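Local coordinates for probable branched-chain amino acid ABC transporter, amino acid binding protein (Thermus thermophilus, PDB 3LKB) that probably captures branched-chain amino acids such as valine outside the membrane and delivers them to an ABC transporter for uptake, at residues 153-158 with 205-210. The protein carries 2 engineered substitutions. Residues are numbered along the deposited sequence; the frame is centred on the assembly and turned at random.
With VAL (valine), chain C.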
loop_
_atom_site.group_PDB
_atom_site.type_symbol
_atom_site.label_atom_id
_atom_site.label_comp_id
_atom_site.label_asym_id
_atom_site.label_seq_id
_atom_site.Cartn_x
_atom_site.Cartn_y
_atom_site.Cartn_z
ATOM N N SER A 153 13.216 -3.036 13.887
ATOM C CA SER A 153 13.349 -1.596 13.803
ATOM C C SER A 153 13.237 -1.116 15.183
ATOM O O SER A 153 12.857 -1.870 16.063
ATOM C CB SER A 153 12.207 -0.974 12.986
ATOM O OG SER A 153 10.959 -1.435 13.448
ATOM N N PRO A 154 13.547 0.161 15.380
ATOM C CA PRO A 154 13.260 0.860 16.634
ATOM C C PRO A 154 11.809 0.587 17.086
ATOM O O PRO A 154 11.552 0.431 18.264
ATOM C CB PRO A 154 13.425 2.348 16.245
ATOM C CG PRO A 154 14.433 2.329 15.095
ATOM C CD PRO A 154 14.140 1.041 14.339
ATOM N N PHE A 155 10.854 0.562 16.153
ATOM C CA PHE A 155 9.443 0.187 16.459
ATOM C C PHE A 155 9.267 -1.210 17.113
ATOM O O PHE A 155 8.558 -1.370 18.129
ATOM C CB PHE A 155 8.594 0.345 15.199
ATOM C CG PHE A 155 7.359 -0.561 15.120
ATOM C CD1 PHE A 155 6.350 -0.515 16.093
ATOM C CD2 PHE A 155 7.177 -1.393 14.006
ATOM C CE1 PHE A 155 5.181 -1.299 15.957
ATOM C CE2 PHE A 155 6.023 -2.166 13.865
ATOM C CZ PHE A 155 5.024 -2.131 14.854
ATOM N N GLY A 156 9.825 -2.241 16.544
ATOM C CA GLY A 156 9.827 -3.522 17.177
ATOM C C GLY A 156 10.543 -3.603 18.482
ATOM O O GLY A 156 10.112 -4.211 19.367
ATOM N N ARG A 157 11.674 -2.955 18.560
ATOM C CA ARG A 157 12.461 -2.974 19.762
ATOM C C ARG A 157 11.943 -2.109 20.902
ATOM O O ARG A 157 12.296 -2.324 21.978
ATOM C CB ARG A 157 13.925 -2.712 19.442
ATOM C CG ARG A 157 14.433 -3.745 18.530
ATOM C CD ARG A 157 15.827 -3.651 18.105
ATOM N NE ARG A 157 16.098 -2.583 17.199
ATOM C CZ ARG A 157 16.298 -2.664 15.900
ATOM N NH1 ARG A 157 16.202 -3.773 15.260
ATOM N NH2 ARG A 157 16.573 -1.576 15.255
ATOM N N ALA A 158 11.092 -1.152 20.640
ATOM C CA ALA A 158 10.572 -0.244 21.642
ATOM C C ALA A 158 10.213 -0.781 23.031
ATOM O O ALA A 158 10.633 -0.255 24.001
ATOM C CB ALA A 158 9.419 0.513 21.085
ATOM N N GLN A 205 5.387 -7.798 18.818
ATOM C CA GLN A 205 5.346 -6.362 18.555
ATOM C C GLN A 205 5.629 -6.148 17.088
ATOM O O GLN A 205 6.775 -6.129 16.638
ATOM C CB GLN A 205 6.389 -5.634 19.401
ATOM C CG GLN A 205 6.698 -4.203 18.966
ATOM C CD GLN A 205 5.574 -3.161 19.274
ATOM O OE1 GLN A 205 4.416 -3.506 19.505
ATOM N NE2 GLN A 205 5.935 -1.877 19.241
ATOM N N ASN A 206 4.591 -5.921 16.315
ATOM C CA ASN A 206 4.767 -5.911 14.882
ATOM C C ASN A 206 3.548 -5.297 14.222
ATOM O O ASN A 206 2.618 -4.886 14.929
ATOM C CB ASN A 206 4.918 -7.369 14.459
ATOM C CG ASN A 206 5.954 -7.565 13.375
ATOM O OD1 ASN A 206 6.115 -6.705 12.512
ATOM N ND2 ASN A 206 6.672 -8.695 13.419
ATOM N N VAL A 207 3.542 -5.214 12.890
ATOM C CA VAL A 207 2.309 -4.971 12.171
ATOM C C VAL A 207 1.745 -6.346 11.901
ATOM O O VAL A 207 2.398 -7.345 12.216
ATOM C CB VAL A 207 2.456 -4.189 10.844
ATOM C CG1 VAL A 207 2.520 -2.653 11.115
ATOM C CG2 VAL A 207 3.662 -4.711 10.015
ATOM N N ALA A 208 0.551 -6.383 11.321
ATOM C CA ALA A 208 -0.213 -7.601 11.216
ATOM C C ALA A 208 0.295 -8.676 10.222
ATOM O O ALA A 208 0.101 -9.852 10.481
ATOM C CB ALA A 208 -1.676 -7.269 10.953
ATOM N N GLY A 209 0.883 -8.299 9.081
ATOM C CA GLY A 209 1.329 -9.307 8.054
ATOM C C GLY A 209 2.388 -10.290 8.568
ATOM O O GLY A 209 2.235 -11.488 8.470
ATOM N N PRO A 210 3.485 -9.794 9.165
ATOM C CA PRO A 210 4.403 -10.807 9.765
ATOM C C PRO A 210 3.762 -11.702 10.844
ATOM O O PRO A 210 4.046 -12.928 10.929
ATOM C CB PRO A 210 5.521 -9.955 10.361
ATOM C CG PRO A 210 5.514 -8.666 9.415
ATOM C CD PRO A 210 4.023 -8.424 9.231
HETATM N N VAL C . 4.571 1.158 12.926
HETATM C CA VAL C . 4.657 2.163 14.055
HETATM C C VAL C . 4.201 3.535 13.696
HETATM O O VAL C . 3.037 3.759 13.943
HETATM C CB VAL C . 6.055 2.346 14.602
HETATM C CG1 VAL C . 6.951 2.956 13.638
HETATM C CG2 VAL C . 5.970 3.172 15.727
#
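Gln205 and Phe155 meet twice, once through a hydrogen bond and once through the phenyl ring, and the pair illustrates how a binding-protein pocket wall can be fixed from behind. The polar link runs from Gln205 NE2 to the main-chain Phe155 O, 2.9 Å apart and fairly straight at 161°, with the acceptor close to the amide plane of Gln205. The glutamine chain bends at chi2, which brings CD beside the CE1 corner of Phe155, obliquely to the ring, with Gln205 NE2 the nearer atom at 3.4 Å from Phe155 CE1; ring and amide planes stand 53° apart, so this is no stack.

Van der Waals contacts do the rest. Phe155 CG lies anti to its backbone N (chi1 153°), and the ring extends to the turn after strand 201-205, where its CZ comes within 3.5 Å of Asn206 C and Val207 N sits at the ring edge. The bound valine lies over one face, its N above the ring centre, while its CB approaches Phe155 CG to 3.2 Å. An alanine in place of Phe155 would probably open a gap between ligand and turn, leaving the valine without this aromatic floor.

Asn206 OD1 accepts a bent bond from Val207 N at 3.0 Å, at the turn that leads into helix 208-220. The chemistry thus implies a division of labour: an amide tethers the backbone of helix 154-157, and the apolar ring lies between the ligand and the turn.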